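PDB 5K8R: protocadherin gamma-B3 from Homo sapiens, which probably acts as a calcium-dependent neuronal cell-adhesion protein, represented here by its first four extracellular cadherin repeats, and may help set up specific connections in the brain. Local coordinates for residues E1-I7 / F87-V91; T102-T108 / C194-R199; E246-I252 / I287-D293; Q324-E328 / I408-D414. The contacts are given in a common frame with arbitrary orientation. Numbering follows the deposited sequence.

Contact 1: E1-I7 / F87-V91; sequences EPIRYAI and FHVTV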
# COMPACT_ATOMS: atom_id res chain seq x y z
N GLU A 1 28.85 -31.20 -59.49
CA GLU A 1 29.37 -30.07 -60.25
C GLU A 1 28.35 -28.92 -60.32
O GLU A 1 28.07 -28.43 -61.41
CB GLU A 1 29.78 -30.52 -61.66
CG GLU A 1 31.11 -31.25 -61.72
CD GLU A 1 30.94 -32.74 -61.91
OE1 GLU A 1 29.80 -33.19 -62.15
OE2 GLU A 1 31.96 -33.47 -61.82
N PRO A 2 27.75 -28.45 -59.14
CA PRO A 2 28.15 -29.11 -57.89
C PRO A 2 27.12 -30.14 -57.43
O PRO A 2 26.18 -30.44 -58.17
CB PRO A 2 28.20 -27.94 -56.90
CG PRO A 2 27.11 -27.02 -57.34
CD PRO A 2 26.73 -27.38 -58.76
N ILE A 3 27.30 -30.67 -56.23
CA ILE A 3 26.38 -31.66 -55.68
C ILE A 3 26.04 -31.36 -54.23
O ILE A 3 26.87 -30.86 -53.47
CB ILE A 3 26.96 -33.08 -55.78
CG1 ILE A 3 25.98 -34.10 -55.20
CG2 ILE A 3 28.30 -33.16 -55.06
CD1 ILE A 3 26.11 -35.48 -55.81
N ARG A 4 24.81 -31.67 -53.84
CA ARG A 4 24.35 -31.43 -52.47
C ARG A 4 23.57 -32.60 -51.86
O ARG A 4 22.44 -32.88 -52.27
CB ARG A 4 23.52 -30.15 -52.40
CG ARG A 4 22.85 -29.92 -51.06
CD ARG A 4 21.42 -29.42 -51.23
NE ARG A 4 20.45 -30.51 -51.13
CZ ARG A 4 19.13 -30.33 -51.09
NH1 ARG A 4 18.63 -29.10 -51.16
NH2 ARG A 4 18.32 -31.37 -51.00
N TYR A 5 24.17 -33.27 -50.89
CA TYR A 5 23.55 -34.38 -50.19
C TYR A 5 22.71 -33.84 -49.04
O TYR A 5 22.68 -32.64 -48.77
CB TYR A 5 24.61 -35.36 -49.69
CG TYR A 5 25.46 -35.96 -50.79
CD1 TYR A 5 24.99 -37.01 -51.57
CD2 TYR A 5 26.73 -35.47 -51.06
CE1 TYR A 5 25.77 -37.56 -52.58
CE2 TYR A 5 27.51 -36.01 -52.06
CZ TYR A 5 27.03 -37.05 -52.82
OH TYR A 5 27.80 -37.59 -53.82
N ALA A 6 22.01 -34.74 -48.35
CA ALA A 6 21.17 -34.36 -47.22
C ALA A 6 21.10 -35.52 -46.25
O ALA A 6 20.58 -36.59 -46.59
CB ALA A 6 19.76 -33.96 -47.68
N ILE A 7 21.64 -35.33 -45.05
CA ILE A 7 21.71 -36.40 -44.06
C ILE A 7 21.20 -35.89 -42.72
O ILE A 7 21.36 -34.70 -42.41
CB ILE A 7 23.13 -36.96 -43.93
CG1 ILE A 7 24.12 -35.84 -43.60
CG2 ILE A 7 23.55 -37.68 -45.20
CD1 ILE A 7 25.53 -36.32 -43.35
N PHE A 87 36.05 -29.69 -56.50
CA PHE A 87 34.69 -30.19 -56.66
C PHE A 87 33.89 -29.76 -55.44
O PHE A 87 34.06 -30.32 -54.35
CB PHE A 87 34.66 -31.71 -56.82
CG PHE A 87 35.36 -32.20 -58.06
CD1 PHE A 87 34.70 -32.23 -59.27
CD2 PHE A 87 36.68 -32.63 -58.00
CE1 PHE A 87 35.34 -32.68 -60.41
CE2 PHE A 87 37.32 -33.08 -59.14
CZ PHE A 87 36.65 -33.10 -60.35
N HIS A 88 33.03 -28.76 -55.61
CA HIS A 88 32.29 -28.20 -54.49
C HIS A 88 31.18 -29.15 -54.07
O HIS A 88 30.38 -29.60 -54.89
CB HIS A 88 31.71 -26.84 -54.87
CG HIS A 88 31.12 -26.10 -53.71
ND1 HIS A 88 31.89 -25.49 -52.74
CD2 HIS A 88 29.83 -25.87 -53.36
CE1 HIS A 88 31.10 -24.92 -51.85
NE2 HIS A 88 29.85 -25.14 -52.20
N VAL A 89 31.14 -29.46 -52.78
CA VAL A 89 30.14 -30.35 -52.20
C VAL A 89 29.44 -29.62 -51.07
O VAL A 89 30.10 -28.99 -50.23
CB VAL A 89 30.76 -31.67 -51.70
CG1 VAL A 89 29.68 -32.60 -51.18
CG2 VAL A 89 31.57 -32.34 -52.80
N THR A 90 28.11 -29.69 -51.05
CA THR A 90 27.31 -29.15 -49.97
C THR A 90 26.46 -30.26 -49.37
O THR A 90 25.87 -31.06 -50.09
CB THR A 90 26.41 -28.00 -50.46
OG1 THR A 90 25.59 -28.46 -51.54
CG2 THR A 90 27.25 -26.84 -50.95
N VAL A 91 26.43 -30.32 -48.04
CA VAL A 91 25.72 -31.36 -47.30
C VAL A 91 24.74 -30.68 -46.37
O VAL A 91 25.14 -29.98 -45.43
CB VAL A 91 26.67 -32.27 -46.53
CG1 VAL A 91 25.89 -33.37 -45.82
CG2 VAL A 91 27.72 -32.87 -47.46
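This is the parallel pairing of the first strand of cadherin repeat 1, an edge strand, with the last strand of the same repeat. Ile3, Arg4 and Tyr5 lie opposite Val89, Thr90 and Val91. The segment axes run 23° apart and come within 4.6 Å. The backbone hydrogen bonds centre on Thr90. Thr90 N donates a nearly straight hydrogen bond to Ile3 O at 3.0 Å. Tyr5 N reaches Thr90 O at 2.9 Å, but this bond is bent and weak. The ladder continues past Val91, where Tyr5 and Ile7 hydrogen-bond to the backbone of Leu92. The apolar contacts lie on the face that carries Ile3, Tyr5, Val89 and Val91. Ile3 CG2 is 4.1 Å from Val89 CG2, and Tyr5 CD2 is 4.1 Å from Val89 CG1. Further along, Ile7 CG1 packs 3.8 Å from Val91 CG1. Leu20 of helix 20-23 covers this face, and Tyr5 OH hydrogen-bonds to Asp23. Arg4 and Thr90 point to the other face. At the start of the chain, Pro2 follows a cis peptide bond, and its CB lies 3.4 Å from His88 O. The chemistry implies a two-sided edge: one face joins the hydrophobic interior, while the other is more polar and open.

Contact 2: T102-T108 / C194-R199; sequences TFSQNIT and CTTQIR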
# COMPACT_ATOMS: atom_id res chain seq x y z
N THR A 102 13.07 -26.58 -22.22
CA THR A 102 13.59 -26.26 -20.90
C THR A 102 13.04 -24.92 -20.45
O THR A 102 12.81 -24.01 -21.25
CB THR A 102 15.12 -26.23 -20.90
OG1 THR A 102 15.59 -25.74 -19.64
CG2 THR A 102 15.65 -25.35 -22.02
N PHE A 103 12.82 -24.81 -19.14
CA PHE A 103 12.49 -23.55 -18.49
C PHE A 103 13.71 -23.01 -17.76
O PHE A 103 14.63 -23.74 -17.41
CB PHE A 103 11.32 -23.72 -17.52
CG PHE A 103 9.99 -23.90 -18.19
CD1 PHE A 103 9.45 -25.17 -18.37
CD2 PHE A 103 9.27 -22.80 -18.63
CE1 PHE A 103 8.22 -25.33 -18.98
CE2 PHE A 103 8.04 -22.96 -19.25
CZ PHE A 103 7.52 -24.23 -19.42
N SER A 104 13.70 -21.69 -17.54
CA SER A 104 14.85 -21.05 -16.90
C SER A 104 15.04 -21.53 -15.47
O SER A 104 16.17 -21.75 -15.03
CB SER A 104 14.68 -19.53 -16.94
OG SER A 104 14.60 -19.06 -18.27
N GLN A 105 13.94 -21.71 -14.73
CA GLN A 105 14.01 -22.17 -13.36
C GLN A 105 12.89 -23.16 -13.10
O GLN A 105 11.82 -23.10 -13.72
CB GLN A 105 13.93 -21.00 -12.37
CG GLN A 105 12.75 -20.07 -12.59
CD GLN A 105 12.79 -18.85 -11.69
OE1 GLN A 105 13.76 -18.64 -10.95
NE2 GLN A 105 11.75 -18.04 -11.74
N ASN A 106 13.14 -24.08 -12.17
CA ASN A 106 12.16 -25.12 -11.87
C ASN A 106 10.94 -24.55 -11.16
O ASN A 106 9.81 -25.01 -11.38
CB ASN A 106 12.80 -26.23 -11.04
CG ASN A 106 13.98 -26.87 -11.74
OD1 ASN A 106 15.09 -26.92 -11.20
ND2 ASN A 106 13.75 -27.38 -12.95
N ILE A 107 11.14 -23.56 -10.30
CA ILE A 107 10.07 -22.92 -9.55
C ILE A 107 10.12 -21.42 -9.82
O ILE A 107 11.19 -20.80 -9.72
CB ILE A 107 10.17 -23.20 -8.04
CG1 ILE A 107 10.18 -24.71 -7.77
CG2 ILE A 107 9.02 -22.54 -7.29
CD1 ILE A 107 10.21 -25.07 -6.30
N THR A 108 8.97 -20.84 -10.15
CA THR A 108 8.85 -19.41 -10.41
C THR A 108 7.77 -18.84 -9.49
O THR A 108 6.67 -19.38 -9.41
CB THR A 108 8.49 -19.14 -11.87
OG1 THR A 108 9.50 -19.67 -12.73
CG2 THR A 108 8.36 -17.64 -12.12
N CYS A 194 8.93 -30.86 -20.66
CA CYS A 194 9.53 -30.45 -19.41
C CYS A 194 8.48 -29.73 -18.58
O CYS A 194 7.47 -29.25 -19.10
CB CYS A 194 10.75 -29.54 -19.63
SG CYS A 194 10.34 -27.91 -20.30
N THR A 195 8.72 -29.67 -17.27
CA THR A 195 7.77 -29.09 -16.34
C THR A 195 8.43 -28.02 -15.48
O THR A 195 9.62 -28.09 -15.18
CB THR A 195 7.15 -30.17 -15.42
OG1 THR A 195 8.20 -30.90 -14.77
CG2 THR A 195 6.29 -31.12 -16.23
N THR A 196 7.63 -27.03 -15.10
CA THR A 196 8.04 -25.99 -14.17
C THR A 196 6.88 -25.71 -13.23
O THR A 196 5.71 -25.89 -13.59
CB THR A 196 8.47 -24.71 -14.88
OG1 THR A 196 8.89 -23.73 -13.92
CG2 THR A 196 7.33 -24.14 -15.71
N GLN A 197 7.20 -25.29 -12.01
CA GLN A 197 6.20 -25.01 -10.99
C GLN A 197 6.08 -23.51 -10.78
O GLN A 197 7.09 -22.79 -10.75
CB GLN A 197 6.55 -25.71 -9.68
CG GLN A 197 6.47 -27.23 -9.75
CD GLN A 197 6.82 -27.90 -8.44
OE1 GLN A 197 7.37 -27.27 -7.54
NE2 GLN A 197 6.50 -29.18 -8.33
N ILE A 198 4.85 -23.03 -10.64
CA ILE A 198 4.56 -21.61 -10.47
C ILE A 198 3.88 -21.44 -9.12
O ILE A 198 2.75 -21.91 -8.93
CB ILE A 198 3.68 -21.06 -11.60
CG1 ILE A 198 4.33 -21.33 -12.96
CG2 ILE A 198 3.44 -19.57 -11.41
CD1 ILE A 198 3.45 -20.96 -14.14
N ARG A 199 4.56 -20.78 -8.19
CA ARG A 199 4.00 -20.47 -6.88
C ARG A 199 3.42 -19.06 -6.94
O ARG A 199 4.15 -18.07 -6.80
CB ARG A 199 5.04 -20.61 -5.78
CG ARG A 199 4.55 -20.17 -4.41
CD ARG A 199 5.47 -20.62 -3.28
NE ARG A 199 6.84 -20.16 -3.46
CZ ARG A 199 7.84 -20.96 -3.83
NH1 ARG A 199 7.62 -22.24 -4.06
NH2 ARG A 199 9.07 -20.46 -3.98
O HOH W 1 8.69 -21.29 -14.71
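In the Greek-key beta sandwich of cadherin repeat 2, this contact brings the start of the first strand beside the last strand, in parallel. Thr196, Phe103 and Ile107 are the residues most covered. Phe103 lies in the loop before the strand. Its ring takes Thr196 CG2 over one face, a CH-pi contact of 3.4 Å to the centroid. Cys194 SG sits obliquely to the same ring, 3.5 Å from Phe103 CD1, in a sulfur-aromatic contact. Leu182 of strand 177-186 also packs on Phe103. Thr196 OG1 lies 3.0 Å from both Gln105 O and Asn106 O. Ile107 pairs with Gln197 on the outer, exposed face. Ile107 CG2 is 3.5 Å from Arg199 NH1, while the guanidinium forms a salt bridge with Glu109. Three backbone hydrogen bonds hold the ladder: Gln197 N to Asn106 O at 2.7 Å, Thr108 N to Gln197 O at 2.8 Å, and Arg199 N to Thr108 O at 2.8 Å. One water bridges the two hydroxyls, 2.6 Å from Thr196 OG1 and 2.7 Å from Thr108 OG1.

Contact 3: E246-I252 / I287-D293; sequences EIIYAFI and IGVEAKD. With CA (calcium ion), chain H.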
# COMPACT_ATOMS: atom_id res chain seq x y z
N GLU A 246 -2.85 -2.75 10.80
CA GLU A 246 -2.52 -1.92 11.95
C GLU A 246 -3.68 -0.98 12.25
O GLU A 246 -4.07 -0.19 11.38
CB GLU A 246 -1.24 -1.14 11.69
CG GLU A 246 -0.02 -2.01 11.42
CD GLU A 246 1.23 -1.19 11.16
OE1 GLU A 246 1.15 0.05 11.22
OE2 GLU A 246 2.29 -1.79 10.90
N ILE A 247 -4.21 -1.05 13.46
CA ILE A 247 -5.41 -0.32 13.85
C ILE A 247 -5.05 0.74 14.88
O ILE A 247 -4.35 0.45 15.86
CB ILE A 247 -6.48 -1.27 14.40
CG1 ILE A 247 -6.94 -2.24 13.30
CG2 ILE A 247 -7.66 -0.49 14.95
CD1 ILE A 247 -7.93 -3.28 13.78
N ILE A 248 -5.59 1.94 14.69
CA ILE A 248 -5.41 3.06 15.60
C ILE A 248 -6.78 3.50 16.13
O ILE A 248 -7.67 3.85 15.35
CB ILE A 248 -4.72 4.25 14.90
CG1 ILE A 248 -5.58 4.76 13.74
CG2 ILE A 248 -3.33 3.86 14.42
CD1 ILE A 248 -5.09 6.05 13.13
N TYR A 249 -6.94 3.48 17.45
CA TYR A 249 -8.19 3.85 18.10
C TYR A 249 -8.12 5.30 18.56
O TYR A 249 -7.06 5.81 18.92
CB TYR A 249 -8.47 2.95 19.30
CG TYR A 249 -8.42 1.47 19.00
CD1 TYR A 249 -9.56 0.78 18.61
CD2 TYR A 249 -7.24 0.75 19.13
CE1 TYR A 249 -9.53 -0.57 18.34
CE2 TYR A 249 -7.19 -0.60 18.86
CZ TYR A 249 -8.34 -1.26 18.47
OH TYR A 249 -8.30 -2.61 18.20
N ALA A 250 -9.28 5.97 18.54
CA ALA A 250 -9.33 7.36 18.97
C ALA A 250 -10.76 7.71 19.36
O ALA A 250 -11.72 7.10 18.89
CB ALA A 250 -8.84 8.30 17.87
N PHE A 251 -10.88 8.70 20.25
CA PHE A 251 -12.18 9.24 20.59
C PHE A 251 -12.69 10.15 19.48
O PHE A 251 -11.91 10.74 18.73
CB PHE A 251 -12.11 10.03 21.90
CG PHE A 251 -11.96 9.16 23.12
CD1 PHE A 251 -12.51 7.89 23.16
CD2 PHE A 251 -11.28 9.63 24.24
CE1 PHE A 251 -12.38 7.10 24.29
CE2 PHE A 251 -11.15 8.84 25.36
CZ PHE A 251 -11.70 7.58 25.39
N ILE A 252 -14.01 10.26 19.37
CA ILE A 252 -14.64 11.16 18.41
C ILE A 252 -15.75 11.93 19.12
O ILE A 252 -16.37 11.45 20.07
CB ILE A 252 -15.21 10.41 17.18
CG1 ILE A 252 -16.26 9.39 17.61
CG2 ILE A 252 -14.09 9.74 16.40
CD1 ILE A 252 -16.94 8.69 16.46
N ILE A 287 -19.29 7.84 24.86
CA ILE A 287 -18.20 8.33 24.03
C ILE A 287 -18.12 7.48 22.77
O ILE A 287 -18.18 6.25 22.84
CB ILE A 287 -16.85 8.29 24.79
CG1 ILE A 287 -16.95 9.06 26.11
CG2 ILE A 287 -15.75 8.85 23.92
CD1 ILE A 287 -15.80 8.80 27.04
N GLY A 288 -17.97 8.14 21.62
CA GLY A 288 -17.77 7.44 20.37
C GLY A 288 -16.30 7.11 20.14
O GLY A 288 -15.42 7.92 20.40
N VAL A 289 -16.06 5.90 19.65
CA VAL A 289 -14.71 5.39 19.42
C VAL A 289 -14.57 5.00 17.96
O VAL A 289 -15.44 4.33 17.40
CB VAL A 289 -14.39 4.20 20.34
CG1 VAL A 289 -13.03 3.61 20.00
CG2 VAL A 289 -14.44 4.63 21.80
N GLU A 290 -13.47 5.42 17.34
CA GLU A 290 -13.15 5.15 15.95
C GLU A 290 -11.89 4.31 15.86
O GLU A 290 -10.92 4.54 16.59
CB GLU A 290 -12.97 6.45 15.16
CG GLU A 290 -12.47 6.26 13.73
CD GLU A 290 -11.99 7.56 13.11
OE1 GLU A 290 -11.67 8.50 13.86
OE2 GLU A 290 -11.93 7.63 11.87
N ALA A 291 -11.90 3.33 14.95
CA ALA A 291 -10.75 2.50 14.65
C ALA A 291 -10.43 2.62 13.17
O ALA A 291 -11.31 2.44 12.32
CB ALA A 291 -11.00 1.04 15.02
N LYS A 292 -9.17 2.93 12.86
CA LYS A 292 -8.71 3.08 11.49
C LYS A 292 -7.57 2.11 11.20
O LYS A 292 -6.86 1.68 12.11
CB LYS A 292 -8.25 4.52 11.21
CG LYS A 292 -9.34 5.57 11.34
CD LYS A 292 -8.76 6.97 11.18
CE LYS A 292 -8.04 7.12 9.85
NZ LYS A 292 -7.43 8.47 9.70
N ASP A 293 -7.40 1.77 9.93
CA ASP A 293 -6.30 0.93 9.50
C ASP A 293 -5.37 1.73 8.58
O ASP A 293 -5.50 2.96 8.44
CB ASP A 293 -6.81 -0.35 8.83
CG ASP A 293 -7.71 -0.08 7.63
OD1 ASP A 293 -7.85 1.10 7.23
OD2 ASP A 293 -8.27 -1.05 7.08
CA CA H . -7.84 -3.69 6.71
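The apolar centre lies on the face formed by Tyr249, Phe251, Val289 and Ala291. Phe251 CD1 is 3.5 Å from Ile287 CG2 and 4.0 Å from Val289 CG2, which meets the ring at its edge. Tyr249 CD1 packs 3.9 Å from Ala291 CB, and Ile247 CG2 reaches the same Ala291 CB at 3.7 Å. Between the side chains runs an antiparallel ladder. Ile248 and Lys292 exchange hydrogen bonds, with Ile248 N to Lys292 O at 2.9 Å and Lys292 N to Ile248 O at 3.0 Å. Ala250 and Glu290 do the same, both at 2.9 Å, from Ala250 N to Glu290 O and from Glu290 N to Ala250 O. The opposite face is more open. There Ile252 CG2 rests 3.7 Å from Glu290 CB, and Ile248 CG1 lies 3.7 Å from Lys292 CB. At the polar edge Asp293 OD2 binds calcium at 2.7 Å. Asn206, Asn208, Asp238, Asp240 and Asn244 complete this site, which is characteristic of the junction between successive cadherin repeats. In cadherin repeat 3, strand 248-252 is an outer strand of its sheet. Strand 284-292 sits between it and strand 298-308, while strands 230-237 and 262-264 of the other sheet cover the apolar face.

Contact 4: Q324-E328 / I408-D414; sequences QHIQE and ITLHILD. With NA (sodium ion), chain M.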
# COMPACT_ATOMS: atom_id res chain seq x y z
N GLN A 324 -29.96 35.19 67.67
CA GLN A 324 -29.49 34.30 68.73
C GLN A 324 -29.98 34.75 70.10
O GLN A 324 -29.27 34.67 71.10
CB GLN A 324 -27.96 34.19 68.71
CG GLN A 324 -27.38 33.75 67.37
CD GLN A 324 -25.87 33.66 67.40
OE1 GLN A 324 -25.24 33.91 68.42
NE2 GLN A 324 -25.28 33.30 66.26
N HIS A 325 -31.23 35.23 70.15
CA HIS A 325 -31.82 35.76 71.36
C HIS A 325 -33.06 34.97 71.74
O HIS A 325 -33.83 34.54 70.87
CB HIS A 325 -32.19 37.24 71.19
CG HIS A 325 -31.02 38.15 71.02
ND1 HIS A 325 -31.12 39.40 70.46
CD2 HIS A 325 -29.71 37.98 71.34
CE1 HIS A 325 -29.93 39.97 70.44
NE2 HIS A 325 -29.05 39.13 70.96
N ILE A 326 -33.25 34.76 73.04
CA ILE A 326 -34.44 34.11 73.58
C ILE A 326 -34.89 34.90 74.81
O ILE A 326 -34.07 35.19 75.69
CB ILE A 326 -34.19 32.64 73.97
CG1 ILE A 326 -33.55 31.87 72.81
CG2 ILE A 326 -35.49 31.97 74.38
CD1 ILE A 326 -33.08 30.49 73.21
N GLN A 327 -36.17 35.23 74.87
CA GLN A 327 -36.73 35.84 76.07
C GLN A 327 -36.99 34.77 77.12
O GLN A 327 -37.48 33.68 76.82
CB GLN A 327 -38.02 36.59 75.74
CG GLN A 327 -37.81 37.81 74.85
CD GLN A 327 -39.09 38.58 74.60
OE1 GLN A 327 -40.18 38.15 74.98
NE2 GLN A 327 -38.97 39.74 73.96
N GLU A 328 -36.64 35.09 78.37
CA GLU A 328 -36.69 34.08 79.43
C GLU A 328 -38.11 33.63 79.74
O GLU A 328 -38.31 32.50 80.18
CB GLU A 328 -36.01 34.61 80.70
CG GLU A 328 -36.69 35.82 81.32
CD GLU A 328 -36.02 36.26 82.61
OE1 GLU A 328 -35.10 35.55 83.07
OE2 GLU A 328 -36.42 37.31 83.16
N ILE A 408 -24.42 26.70 68.09
CA ILE A 408 -24.90 28.08 68.12
C ILE A 408 -25.12 28.48 69.57
O ILE A 408 -25.56 27.67 70.39
CB ILE A 408 -26.19 28.25 67.29
CG1 ILE A 408 -26.63 29.72 67.26
CG2 ILE A 408 -27.31 27.36 67.82
CD1 ILE A 408 -27.88 29.96 66.45
N THR A 409 -24.79 29.73 69.89
CA THR A 409 -24.97 30.28 71.23
C THR A 409 -26.27 31.07 71.26
O THR A 409 -26.43 32.04 70.51
CB THR A 409 -23.79 31.16 71.63
OG1 THR A 409 -22.60 30.36 71.70
CG2 THR A 409 -24.04 31.81 72.98
N LEU A 410 -27.19 30.66 72.13
CA LEU A 410 -28.48 31.31 72.29
C LEU A 410 -28.49 32.06 73.61
O LEU A 410 -28.33 31.45 74.68
CB LEU A 410 -29.61 30.28 72.24
CG LEU A 410 -29.65 29.42 70.98
CD1 LEU A 410 -30.55 28.21 71.19
CD2 LEU A 410 -30.12 30.24 69.79
N HIS A 411 -28.68 33.37 73.55
CA HIS A 411 -28.65 34.22 74.73
C HIS A 411 -30.05 34.36 75.32
O HIS A 411 -31.04 34.45 74.58
CB HIS A 411 -28.08 35.60 74.39
CG HIS A 411 -26.75 35.54 73.70
ND1 HIS A 411 -25.56 35.43 74.38
CD2 HIS A 411 -26.43 35.58 72.39
CE1 HIS A 411 -24.56 35.41 73.52
NE2 HIS A 411 -25.06 35.49 72.30
N ILE A 412 -30.12 34.39 76.64
CA ILE A 412 -31.38 34.52 77.37
C ILE A 412 -31.54 35.98 77.80
O ILE A 412 -30.63 36.55 78.42
CB ILE A 412 -31.44 33.58 78.58
CG1 ILE A 412 -31.13 32.14 78.14
CG2 ILE A 412 -32.80 33.65 79.25
CD1 ILE A 412 -32.08 31.61 77.08
N LEU A 413 -32.68 36.57 77.46
CA LEU A 413 -32.95 37.97 77.74
C LEU A 413 -33.99 38.10 78.84
O LEU A 413 -34.76 37.18 79.12
CB LEU A 413 -33.43 38.70 76.48
CG LEU A 413 -32.55 38.56 75.23
CD1 LEU A 413 -33.15 39.32 74.07
CD2 LEU A 413 -31.13 39.02 75.51
N ASP A 414 -34.01 39.28 79.47
CA ASP A 414 -34.97 39.56 80.54
C ASP A 414 -36.38 39.71 79.98
O ASP A 414 -36.57 40.26 78.89
CB ASP A 414 -34.57 40.83 81.30
CG ASP A 414 -33.26 40.67 82.04
OD1 ASP A 414 -32.97 39.55 82.53
OD2 ASP A 414 -32.51 41.66 82.15
NA NA M . -38.62 32.69 82.62
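Gln324 begins the parallel pairing of the short strand 325-327 with the last strand of cadherin repeat 4. Its O accepts a nearly straight hydrogen bond from His411 N at 2.8 Å, and its CG lies 3.9 Å from Ile408 CD1. His325 pairs with His411 on the more exposed face, where His325 CB touches Leu413 CD1 at 3.7 Å. Ile326 turns inward. Its CD1 packs 3.6 Å from Leu410 CB, and its CB 3.9 Å from Ile412 CD1, with Val336 and Leu380 nearby. Both its backbone N and O are hydrogen-bonded to the last strand: Ile326 N to His411 O at 2.7 Å, and Leu413 N to Ile326 O at 2.6 Å. Gln327 lies across from Leu413. Glu328 ends the segment. Its N bonds to Leu413 O at 2.9 Å, its CB meets Ile412 CG2 at 3.7 Å, and its OE1 accepts a hydrogen bond from Arg382 N. Glu328 O binds a sodium ion at 2.5 Å, together with Leu380. The chemistry implies an edge strand held by backbone hydrogen bonds and one buried isoleucine, with a cation site at its polar end.

Overall arrangement
The four contacts fall in four successive cadherin repeats and do not touch. The centres of contacts 1 and 4 are 154 Å apart, on opposite sides of the chain's centre. Contacts 1, 2 and 4 join the same elements in their repeats: an edge strand and the last strand of the repeat, in parallel. Contact 3 instead pairs the opposite edge of the equivalent sheet with its neighbour, antiparallel, and has the most buried surface. Contact 2 is a surface contact, with a methyl over an aromatic face and a bridging water; the others are partly buried. Metals mark the ends of two: a calcium ion at the start of repeat 3, and a sodium ion at the far end of repeat 4.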